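Local coordinates for protein iminosuccinate reductase (Paracoccus denitrificans, PDB 6RQA) that catalyses the NADH-dependent reduction of iminosuccinate to L-aspartate, regenerating the amino group donor for the first step of the beta-hydroxyaspartate cycle, at residues A[38-43]-A[136-141]; A[218-223]-A[245-250]; A[66-71]-A[93-98]; A[85-90]-A[107-112]. One frame throughout, in Å; residues are numbered along the deposited sequence.

Contact 1. Residues A[38-43]-A[136-141]; sequences AAFEAI and SAVSIK
Phe40 reaches across from helix 36-51 to Ala137, Val138 and Lys141 of helix 125-143, showing how one aromatic side chain can bridge two helices. The axes of segments 38-43 and 136-141 pass 9.8 Å apart, crossing at -74°, and no hydrogen bond joins them. With CG anti to the backbone N (chi1 -177°), the ring brings its CD1, CE1 and CZ corner against the neighbour.

The apolar contacts differ by direction. Ala137 meets the rim of the ring, its carbonyl C lying in the ring plane 3.5 Å from Phe40 CE1. Val138 instead makes an off-centre CH-pi contact, with CG2 4.1 Å from the Phe40 ring centroid and 29° off the normal. Its same methyl lies 4.4 Å from Ile43 CG2. The extended Lys141 chain crosses Phe40 at about a right angle, Lys141 CD lying 3.6 Å from Phe40 CZ, near the ring plane. An alanine in place of Phe40 is likely to leave a gap between the helices and deprive Val138 CG2 of the surface it packs on.

The polar contacts lie apart from the ring: Lys141 NZ forms a salt bridge with Glu44, and the buried Ser139 bonds through OG to Ser136 O and His236.

This is an aromatic-centred packing of two steeply crossing helices, placed where the helix following the mixed sheet leads into the parallel, Rossmann-type NAD-binding sheet.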
# COMPACT_ATOMS: atom_id res chain seq x y z
N ALA A 38 -3.34 -21.98 16.67
CA ALA A 38 -4.08 -20.73 16.49
C ALA A 38 -3.86 -20.16 15.10
O ALA A 38 -4.80 -19.65 14.47
CB ALA A 38 -3.66 -19.72 17.56
N ALA A 39 -2.63 -20.22 14.59
CA ALA A 39 -2.37 -19.79 13.22
C ALA A 39 -3.08 -20.69 12.22
O ALA A 39 -3.52 -20.22 11.17
CB ALA A 39 -0.87 -19.77 12.94
N PHE A 40 -3.20 -21.99 12.53
CA PHE A 40 -3.88 -22.91 11.62
C PHE A 40 -5.36 -22.58 11.51
O PHE A 40 -5.91 -22.55 10.40
CB PHE A 40 -3.68 -24.35 12.10
CG PHE A 40 -4.27 -25.38 11.17
CD1 PHE A 40 -3.52 -25.91 10.14
CD2 PHE A 40 -5.58 -25.81 11.34
CE1 PHE A 40 -4.06 -26.85 9.29
CE2 PHE A 40 -6.12 -26.75 10.49
CZ PHE A 40 -5.37 -27.27 9.46
N GLU A 41 -6.02 -22.32 12.64
CA GLU A 41 -7.45 -22.03 12.62
C GLU A 41 -7.74 -20.74 11.88
O GLU A 41 -8.77 -20.62 11.19
CB GLU A 41 -8.00 -21.97 14.04
CG GLU A 41 -7.88 -23.27 14.82
CD GLU A 41 -8.47 -23.17 16.21
OE1 GLU A 41 -8.66 -24.22 16.86
OE2 GLU A 41 -8.74 -22.03 16.66
N ALA A 42 -6.86 -19.74 12.00
CA ALA A 42 -7.08 -18.47 11.31
C ALA A 42 -6.93 -18.63 9.80
O ALA A 42 -7.77 -18.15 9.03
CB ALA A 42 -6.11 -17.42 11.84
N ILE A 43 -5.88 -19.32 9.37
CA ILE A 43 -5.61 -19.44 7.94
C ILE A 43 -6.61 -20.39 7.28
O ILE A 43 -7.03 -20.16 6.14
CB ILE A 43 -4.15 -19.90 7.71
CG1 ILE A 43 -3.19 -18.86 8.30
CG2 ILE A 43 -3.88 -20.11 6.24
CD1 ILE A 43 -3.48 -17.44 7.89
N SER A 136 0.60 -24.10 4.43
CA SER A 136 1.05 -25.42 3.99
C SER A 136 0.37 -26.52 4.79
O SER A 136 0.05 -27.59 4.25
CB SER A 136 2.57 -25.52 4.12
OG SER A 136 3.02 -26.80 3.71
N ALA A 137 0.13 -26.29 6.09
CA ALA A 137 -0.52 -27.31 6.91
C ALA A 137 -1.98 -27.50 6.52
O ALA A 137 -2.51 -28.61 6.62
CB ALA A 137 -0.41 -26.93 8.39
N VAL A 138 -2.65 -26.43 6.08
CA VAL A 138 -4.04 -26.56 5.62
C VAL A 138 -4.11 -27.45 4.39
O VAL A 138 -4.98 -28.32 4.28
CB VAL A 138 -4.65 -25.17 5.37
CG1 VAL A 138 -6.01 -25.30 4.70
CG2 VAL A 138 -4.77 -24.39 6.67
N SER A 139 -3.20 -27.24 3.44
CA SER A 139 -3.16 -28.09 2.25
C SER A 139 -2.87 -29.54 2.61
O SER A 139 -3.38 -30.45 1.96
CB SER A 139 -2.12 -27.58 1.26
OG SER A 139 -0.81 -27.81 1.74
N ILE A 140 -2.06 -29.77 3.65
CA ILE A 140 -1.79 -31.13 4.09
C ILE A 140 -3.06 -31.78 4.63
O ILE A 140 -3.41 -32.90 4.26
CB ILE A 140 -0.66 -31.14 5.14
CG1 ILE A 140 0.67 -30.74 4.50
CG2 ILE A 140 -0.54 -32.51 5.79
CD1 ILE A 140 1.82 -30.69 5.47
N LYS A 141 -3.78 -31.06 5.50
CA LYS A 141 -4.98 -31.62 6.10
C LYS A 141 -6.02 -32.01 5.06
O LYS A 141 -6.75 -32.99 5.25
CB LYS A 141 -5.58 -30.62 7.09
CG LYS A 141 -6.85 -31.11 7.78
CD LYS A 141 -7.47 -30.01 8.62
CE LYS A 141 -8.80 -30.45 9.22
NZ LYS A 141 -9.44 -29.36 10.01

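Contact 2. Residues A[218-223]-A[245-250]; sequences ITSSFS and KGKQEL. With NAD (nicotinamide-adenine-dinucleotide), chain C.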
# COMPACT_ATOMS: atom_id res chain seq x y z
N ILE A 218 10.60 -25.12 0.43
CA ILE A 218 10.62 -23.75 0.94
C ILE A 218 11.97 -23.12 0.62
O ILE A 218 12.62 -22.50 1.48
CB ILE A 218 10.29 -23.75 2.46
CG1 ILE A 218 10.09 -22.33 3.00
CG2 ILE A 218 11.32 -24.56 3.26
CD1 ILE A 218 8.82 -21.67 2.52
N THR A 219 12.41 -23.26 -0.63
CA THR A 219 13.70 -22.76 -1.07
C THR A 219 13.53 -21.52 -1.93
O THR A 219 12.48 -21.29 -2.54
CB THR A 219 14.47 -23.82 -1.86
OG1 THR A 219 13.83 -24.03 -3.12
CG2 THR A 219 14.50 -25.13 -1.10
N SER A 220 14.59 -20.71 -1.98
CA SER A 220 14.67 -19.57 -2.89
C SER A 220 15.56 -19.98 -4.06
O SER A 220 16.74 -19.64 -4.15
CB SER A 220 15.21 -18.34 -2.17
OG SER A 220 15.23 -17.21 -3.03
N SER A 221 14.96 -20.74 -4.98
CA SER A 221 15.69 -21.34 -6.09
C SER A 221 15.18 -20.80 -7.42
O SER A 221 14.04 -20.35 -7.53
CB SER A 221 15.56 -22.87 -6.07
OG SER A 221 14.25 -23.26 -5.68
N PHE A 222 16.05 -20.87 -8.43
CA PHE A 222 15.73 -20.42 -9.78
C PHE A 222 15.91 -21.54 -10.80
O PHE A 222 15.98 -21.28 -12.01
CB PHE A 222 16.59 -19.21 -10.16
CG PHE A 222 16.54 -18.10 -9.15
CD1 PHE A 222 15.58 -17.11 -9.22
CD2 PHE A 222 17.47 -18.06 -8.11
CE1 PHE A 222 15.53 -16.09 -8.29
CE2 PHE A 222 17.43 -17.04 -7.17
CZ PHE A 222 16.46 -16.06 -7.26
N SER A 223 16.00 -22.78 -10.33
CA SER A 223 16.19 -23.96 -11.16
C SER A 223 15.31 -25.08 -10.64
O SER A 223 15.06 -25.16 -9.43
CB SER A 223 17.66 -24.41 -11.16
OG SER A 223 17.81 -25.68 -11.77
N LYS A 245 8.33 -13.81 -9.84
CA LYS A 245 8.55 -14.12 -11.25
C LYS A 245 10.04 -14.38 -11.49
O LYS A 245 10.87 -13.49 -11.32
CB LYS A 245 8.06 -12.98 -12.13
CG LYS A 245 8.06 -13.30 -13.62
CD LYS A 245 7.64 -12.09 -14.45
CE LYS A 245 6.26 -11.59 -14.07
NZ LYS A 245 5.20 -12.61 -14.31
N GLY A 246 10.38 -15.62 -11.86
CA GLY A 246 11.75 -16.03 -12.08
C GLY A 246 12.19 -17.18 -11.19
O GLY A 246 13.09 -17.94 -11.56
N LYS A 247 11.58 -17.31 -10.01
CA LYS A 247 11.90 -18.41 -9.11
C LYS A 247 11.28 -19.71 -9.61
O LYS A 247 10.27 -19.71 -10.31
CB LYS A 247 11.42 -18.10 -7.70
CG LYS A 247 12.23 -17.04 -6.97
CD LYS A 247 11.68 -16.79 -5.58
CE LYS A 247 12.50 -15.74 -4.84
NZ LYS A 247 11.94 -15.45 -3.49
N GLN A 248 11.91 -20.82 -9.23
CA GLN A 248 11.45 -22.13 -9.67
C GLN A 248 11.96 -23.19 -8.71
O GLN A 248 13.13 -23.15 -8.30
CB GLN A 248 11.92 -22.44 -11.10
CG GLN A 248 11.41 -23.77 -11.64
CD GLN A 248 11.93 -24.05 -13.03
OE1 GLN A 248 12.81 -23.36 -13.54
NE2 GLN A 248 11.38 -25.08 -13.67
N GLU A 249 11.09 -24.12 -8.35
CA GLU A 249 11.44 -25.25 -7.49
C GLU A 249 11.19 -26.59 -8.14
O GLU A 249 11.97 -27.53 -7.94
CB GLU A 249 10.65 -25.17 -6.17
CG GLU A 249 11.16 -24.14 -5.18
CD GLU A 249 10.43 -24.21 -3.85
OE1 GLU A 249 9.19 -24.36 -3.86
OE2 GLU A 249 11.11 -24.13 -2.80
N LEU A 250 10.12 -26.72 -8.92
CA LEU A 250 9.68 -28.01 -9.44
C LEU A 250 9.92 -28.11 -10.94
O LEU A 250 10.11 -27.12 -11.64
CB LEU A 250 8.19 -28.23 -9.14
CG LEU A 250 7.80 -28.85 -7.79
CD1 LEU A 250 8.37 -28.06 -6.62
CD2 LEU A 250 6.29 -28.93 -7.68
PA NAD C . 16.31 -18.63 3.52
O1A NAD C . 17.22 -17.91 2.57
O2A NAD C . 16.35 -18.77 5.01
O5B NAD C . 16.70 -20.25 3.03
C5B NAD C . 16.78 -20.25 1.66
C4B NAD C . 17.03 -21.65 1.19
O4B NAD C . 16.95 -21.67 -0.23
C3B NAD C . 18.48 -21.95 1.56
O3B NAD C . 18.41 -22.53 2.83
C2B NAD C . 18.89 -22.95 0.48
O2B NAD C . 18.55 -24.26 0.81
C1B NAD C . 17.97 -22.52 -0.74
N9A NAD C . 18.72 -21.72 -1.71
C8A NAD C . 19.39 -20.49 -1.56
N7A NAD C . 19.95 -20.06 -2.69
C5A NAD C . 19.64 -21.06 -3.63
C6A NAD C . 19.95 -21.20 -5.01
N6A NAD C . 20.69 -20.24 -5.64
N1A NAD C . 19.51 -22.30 -5.71
C2A NAD C . 18.78 -23.22 -5.00
N3A NAD C . 18.41 -23.22 -3.71
C4A NAD C . 18.87 -22.10 -3.04
O3 NAD C . 14.91 -18.21 2.84
PN NAD C . 13.63 -18.39 3.76
O1N NAD C . 13.43 -19.65 4.55
O2N NAD C . 13.39 -16.97 4.14
O5D NAD C . 12.25 -18.54 2.65
C5D NAD C . 12.71 -19.22 1.56
C4D NAD C . 11.72 -19.03 0.43
O4D NAD C . 10.39 -18.96 1.00
C3D NAD C . 12.01 -17.64 -0.20
O3D NAD C . 12.08 -17.85 -1.57
C2D NAD C . 10.77 -16.81 0.18
O2D NAD C . 10.30 -15.99 -0.83
C1D NAD C . 9.74 -17.96 0.30
N1N NAD C . 8.57 -17.50 1.15
C2N NAD C . 7.33 -17.87 0.72
C3N NAD C . 6.21 -17.49 1.45
C7N NAD C . 4.89 -17.94 0.90
O7N NAD C . 3.83 -17.66 1.45
N7N NAD C . 4.93 -18.70 -0.24
C4N NAD C . 6.36 -16.73 2.61
C5N NAD C . 7.64 -16.36 3.02
C6N NAD C . 8.76 -16.75 2.28
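A single carboxylate oxygen takes two hydrogen bonds from one residue here: Glu249 OE2 accepts from Thr219 N and from Thr219 OG1, each 2.7 Å away. The amide arrives nearly end-on to the C-O bond, whereas the hydroxyl meets OE2 on its anti lone pair, the side away from OE1. Thr219 OG1 lies between its own N and carbonyl carbon (chi1 70°), which lets amide and hydroxyl converge on one atom. The other carboxylate oxygen, OE1, is bonded to Ser217 and Gly241, so the buried group is gripped through both oxygens. A leucine in place of Glu249 would probably leave the Thr219 amide and hydroxyl without their acceptor and set the loop free to shift.

Ser221 grips the opposing backbone twice. Its O receives Gln248 N at 2.8 Å, almost straight at 170°, and its OG donates to Gln248 O at 2.9 Å, from above that carbonyl plane. Farther out, the edge of the Phe222 ring meets Gly246 O.

Ser220 N donates to O4B of the adenosine ribose of NAD at 3.1 Å. The extended Lys247 chain carries NZ to O3D of the nicotinamide ribose, again 3.1 Å away, while Asp243 forms a salt bridge with the same NZ and also bonds NAD.

The chemistry implies a second shell: Glu249, touching no cofactor atom, ties together the loops that present Ser220 and Lys247 to the two riboses.

Contact 3. Residues A[66-71]-A[93-98]; sequences GHEDAL and WPNNQK. With TB (terbium(III) ion), chain D.
Ala70 CB lies over the Trp93 indole, 3.5 Å from the centroid of the five-membered ring and only 18° off its normal, a CH-pi contact close to the centre of the face. The indole NE1 is bonded to Pro113 O of the second subunit, so the ring covered by Ala70 is also anchored at the dimer interface. Alongside, the Pro94 ring packs on the preceding loop residue, Pro94 CG lying 3.9 Å from Asp69 CB.

The type I' turn from His67 to Ala70 presents two acidic residues. Glu68 folds back at chi2 (-80°) and meets the extended Lys98 chain coming from the opposite direction. Lys98 NZ reaches the syn lone pair of Glu68 OE2 at 2.7 Å, with a weak bond to Glu68 OE1 completing the salt bridge. A water accepts from Asn95 N and lies 2.7 Å from Glu68 O, bridging the two backbones. Asp69 OD2 binds a terbium ion at 2.3 Å, and OD1 reaches the same ion at 2.7 Å.

The chemistry splits the labour of two neighbouring carboxylates: Glu68 is matched by a lysine across the contact, whereas Asp69 offers both oxygens to a trivalent cation, as a hard, negatively charged ligand would.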
# COMPACT_ATOMS: atom_id res chain seq x y z
N GLY A 66 15.15 0.64 -5.63
CA GLY A 66 16.48 1.00 -6.05
C GLY A 66 17.45 1.32 -4.93
O GLY A 66 18.64 1.54 -5.20
N HIS A 67 16.98 1.36 -3.69
CA HIS A 67 17.82 1.68 -2.54
C HIS A 67 18.09 0.40 -1.76
O HIS A 67 17.14 -0.29 -1.36
CB HIS A 67 17.14 2.72 -1.64
CG HIS A 67 17.99 3.19 -0.51
ND1 HIS A 67 18.96 4.15 -0.65
CD2 HIS A 67 18.01 2.83 0.80
CE1 HIS A 67 19.55 4.37 0.51
NE2 HIS A 67 18.99 3.57 1.41
N GLU A 68 19.37 0.08 -1.56
CA GLU A 68 19.80 -1.12 -0.84
C GLU A 68 19.27 -2.40 -1.48
O GLU A 68 19.10 -3.42 -0.81
CB GLU A 68 19.38 -1.06 0.64
CG GLU A 68 20.10 0.01 1.47
CD GLU A 68 21.50 -0.41 1.90
OE1 GLU A 68 22.16 0.36 2.62
OE2 GLU A 68 21.93 -1.52 1.52
N ASP A 69 19.00 -2.35 -2.79
CA ASP A 69 18.47 -3.49 -3.55
C ASP A 69 17.18 -4.01 -2.95
O ASP A 69 16.85 -5.19 -3.08
CB ASP A 69 19.50 -4.62 -3.65
CG ASP A 69 20.77 -4.19 -4.35
OD1 ASP A 69 20.67 -3.50 -5.39
OD2 ASP A 69 21.87 -4.54 -3.86
N ALA A 70 16.41 -3.13 -2.30
CA ALA A 70 15.26 -3.56 -1.52
C ALA A 70 14.04 -3.79 -2.40
O ALA A 70 13.86 -3.16 -3.45
CB ALA A 70 14.93 -2.51 -0.46
N LEU A 71 13.20 -4.72 -1.96
CA LEU A 71 11.89 -4.97 -2.55
C LEU A 71 10.84 -4.56 -1.52
O LEU A 71 10.79 -5.13 -0.43
CB LEU A 71 11.72 -6.43 -2.94
CG LEU A 71 12.19 -6.87 -4.33
CD1 LEU A 71 11.46 -6.09 -5.41
CD2 LEU A 71 13.70 -6.71 -4.48
N TRP A 93 15.13 -6.80 2.27
CA TRP A 93 16.37 -6.04 2.19
C TRP A 93 17.54 -7.01 2.11
O TRP A 93 17.91 -7.62 3.12
CB TRP A 93 16.52 -5.11 3.40
CG TRP A 93 15.96 -3.74 3.19
CD1 TRP A 93 16.65 -2.57 3.13
CD2 TRP A 93 14.58 -3.40 3.00
NE1 TRP A 93 15.80 -1.52 2.92
CE2 TRP A 93 14.52 -2.00 2.84
CE3 TRP A 93 13.39 -4.13 2.96
CZ2 TRP A 93 13.32 -1.32 2.63
CZ3 TRP A 93 12.20 -3.46 2.75
CH2 TRP A 93 12.17 -2.07 2.59
N PRO A 94 18.16 -7.18 0.93
CA PRO A 94 19.18 -8.22 0.78
C PRO A 94 20.44 -7.99 1.60
O PRO A 94 21.18 -8.95 1.85
CB PRO A 94 19.49 -8.20 -0.72
CG PRO A 94 18.32 -7.51 -1.35
CD PRO A 94 17.85 -6.51 -0.34
N ASN A 95 20.73 -6.75 2.00
CA ASN A 95 21.97 -6.43 2.70
C ASN A 95 21.75 -6.11 4.17
O ASN A 95 22.60 -5.48 4.80
CB ASN A 95 22.67 -5.27 2.00
CG ASN A 95 22.66 -5.41 0.49
OD1 ASN A 95 22.19 -4.52 -0.22
ND2 ASN A 95 23.15 -6.54 -0.00
N ASN A 96 20.62 -6.54 4.73
CA ASN A 96 20.29 -6.20 6.11
C ASN A 96 21.23 -6.84 7.13
O ASN A 96 21.18 -6.47 8.30
CB ASN A 96 18.85 -6.61 6.41
CG ASN A 96 17.94 -5.42 6.64
OD1 ASN A 96 18.31 -4.28 6.34
ND2 ASN A 96 16.75 -5.67 7.16
N GLN A 97 22.08 -7.78 6.71
CA GLN A 97 23.02 -8.39 7.65
C GLN A 97 23.99 -7.36 8.21
O GLN A 97 24.45 -7.49 9.35
CB GLN A 97 23.77 -9.54 6.98
CG GLN A 97 24.64 -10.35 7.94
CD GLN A 97 25.41 -11.44 7.23
OE1 GLN A 97 26.20 -11.17 6.33
NE2 GLN A 97 25.19 -12.68 7.64
N LYS A 98 24.32 -6.33 7.42
CA LYS A 98 25.22 -5.29 7.90
C LYS A 98 24.58 -4.42 8.98
O LYS A 98 25.30 -3.76 9.73
CB LYS A 98 25.69 -4.42 6.73
CG LYS A 98 24.63 -3.52 6.14
CD LYS A 98 25.02 -3.07 4.75
CE LYS A 98 23.99 -2.13 4.15
NZ LYS A 98 24.36 -1.75 2.76
TB TB D . 23.37 -3.70 -5.41
O HOH W 1 19.34 -4.47 1.68

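Contact 4. Residues A[85-90]-A[107-112]; sequences LGLKAG and TVFLFD
Segments 85-90 and 107-111, from the two arms of a hairpin, run antiparallel with their directions 168° apart, Leu87 and Phe109 forming a hydrogen-bonded pair and Gly86 and Leu110 a non-hydrogen-bonded one. Leu87 N donates to Phe109 O at 3.0 Å, and Phe109 N returns the bond to Leu87 O at 2.8 Å; Ala89 and Thr107 also bond in both directions, the bond from Thr107 N being the more bent. Gly86 CA lies 3.1 Å from Phe109 O, so a side chain there would run into that carbonyl.

One face of the sheet carries Leu87, Ala89, Phe109 and Phe111. Leu87 CG sits between the backbone N and the carbonyl carbon (chi1 75°), bringing CD2 against Phe109 CB at 4.1 Å and Phe111 CE1 at 4.2 Å. Ala89 CB touches the edge of the Phe109 ring at CE2, 3.8 Å away. Across the dimer, Phe109 stacks on its own counterpart and Phe111 meets Tyr72 of the second subunit.

On the other face, Lys88 lays its CG against Val108 CG2 at 3.8 Å, then bends at chi3 (73°) away from the strand. Lys88 NZ is hydrogen-bonded to Thr128 OG1 and forms a salt bridge with Asp319, beside the NAD-binding Arg131.

The chemistry is two-sided: an aromatic and aliphatic face contributes to the dimer interface, while its reverse presents Lys88, by similarity the proton donor or acceptor.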
# COMPACT_ATOMS: atom_id res chain seq x y z
N LEU A 85 -9.74 -5.53 8.10
CA LEU A 85 -9.30 -4.71 6.98
C LEU A 85 -7.91 -4.17 7.28
O LEU A 85 -7.62 -3.77 8.41
CB LEU A 85 -10.28 -3.55 6.73
CG LEU A 85 -9.91 -2.53 5.65
CD1 LEU A 85 -9.96 -3.17 4.27
CD2 LEU A 85 -10.83 -1.32 5.72
N GLY A 86 -7.07 -4.15 6.26
CA GLY A 86 -5.74 -3.58 6.43
C GLY A 86 -4.79 -4.09 5.36
O GLY A 86 -5.20 -4.44 4.25
N LEU A 87 -3.51 -4.13 5.73
CA LEU A 87 -2.46 -4.53 4.81
C LEU A 87 -1.21 -4.89 5.60
O LEU A 87 -1.08 -4.54 6.78
CB LEU A 87 -2.13 -3.41 3.81
CG LEU A 87 -1.31 -2.25 4.39
CD1 LEU A 87 -0.56 -1.53 3.28
CD2 LEU A 87 -2.19 -1.27 5.15
N LYS A 88 -0.31 -5.60 4.94
CA LYS A 88 1.05 -5.79 5.42
C LYS A 88 1.99 -5.02 4.51
O LYS A 88 1.93 -5.17 3.29
CB LYS A 88 1.44 -7.27 5.47
CG LYS A 88 2.77 -7.52 6.17
CD LYS A 88 3.12 -9.00 6.25
CE LYS A 88 3.53 -9.56 4.90
NZ LYS A 88 3.88 -11.00 4.98
N ALA A 89 2.85 -4.20 5.11
CA ALA A 89 3.81 -3.39 4.37
C ALA A 89 5.22 -3.82 4.73
O ALA A 89 5.49 -4.25 5.86
CB ALA A 89 3.62 -1.90 4.65
N GLY A 90 6.13 -3.70 3.77
CA GLY A 90 7.50 -4.10 3.96
C GLY A 90 8.03 -4.91 2.80
O GLY A 90 7.55 -4.77 1.67
N THR A 107 5.27 -5.41 8.38
CA THR A 107 4.43 -4.90 9.46
C THR A 107 2.99 -4.88 8.99
O THR A 107 2.70 -4.42 7.89
CB THR A 107 4.87 -3.49 9.87
OG1 THR A 107 6.27 -3.49 10.17
CG2 THR A 107 4.10 -3.02 11.09
N VAL A 108 2.09 -5.39 9.83
CA VAL A 108 0.66 -5.45 9.52
C VAL A 108 -0.02 -4.25 10.16
O VAL A 108 0.17 -3.99 11.36
CB VAL A 108 0.03 -6.77 9.99
CG1 VAL A 108 -1.45 -6.80 9.62
CG2 VAL A 108 0.76 -7.95 9.38
N PHE A 109 -0.81 -3.53 9.38
CA PHE A 109 -1.62 -2.42 9.87
C PHE A 109 -3.08 -2.77 9.68
O PHE A 109 -3.53 -2.98 8.55
CB PHE A 109 -1.28 -1.12 9.14
CG PHE A 109 0.19 -0.78 9.15
CD1 PHE A 109 0.80 -0.32 10.31
CD2 PHE A 109 0.95 -0.90 8.00
CE1 PHE A 109 2.15 -0.00 10.32
CE2 PHE A 109 2.29 -0.58 8.00
CZ PHE A 109 2.89 -0.13 9.16
N LEU A 110 -3.83 -2.84 10.78
CA LEU A 110 -5.25 -3.13 10.74
C LEU A 110 -6.05 -1.83 10.84
O LEU A 110 -5.65 -0.90 11.54
CB LEU A 110 -5.65 -4.07 11.88
CG LEU A 110 -4.98 -5.45 11.87
CD1 LEU A 110 -5.48 -6.30 13.02
CD2 LEU A 110 -5.21 -6.15 10.54
N PHE A 111 -7.17 -1.78 10.13
CA PHE A 111 -8.03 -0.62 10.10
C PHE A 111 -9.45 -1.03 10.47
O PHE A 111 -9.87 -2.15 10.21
CB PHE A 111 -8.02 0.06 8.72
CG PHE A 111 -6.77 0.84 8.43
CD1 PHE A 111 -5.57 0.19 8.19
CD2 PHE A 111 -6.79 2.23 8.39
CE1 PHE A 111 -4.42 0.90 7.92
CE2 PHE A 111 -5.64 2.94 8.12
CZ PHE A 111 -4.45 2.28 7.89
N ASP A 112 -10.17 -0.10 11.07
CA ASP A 112 -11.57 -0.34 11.42
C ASP A 112 -12.42 -0.30 10.16
O ASP A 112 -12.48 0.74 9.50
CB ASP A 112 -12.04 0.71 12.42
CG ASP A 112 -13.35 0.35 13.08
OD1 ASP A 112 -14.06 -0.53 12.57
OD2 ASP A 112 -13.68 0.97 14.11
O HOH W 2 -9.48 -4.81 11.38

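Contacts 3 and 4 fall between the two segments of contact 1, and their segments alternate as the mixed sheet is built; contact 2 follows, in the NAD-binding part. Contact 4 pairs two central strands of that mixed sheet, and contact 3 joins loops at the ends of its strands, the centres lying about 22 Å apart; both touch the second subunit. Contact 1 packs helices 36-51 and 125-143, its centre about 21 Å from that of contact 4 and about 23 Å from that of contact 2, at the parallel sheet. Dimer contacts and putative catalytic lysine thus belong to the mixed sheet and the cofactor site to the parallel one, helix 125-143 lying between in sequence.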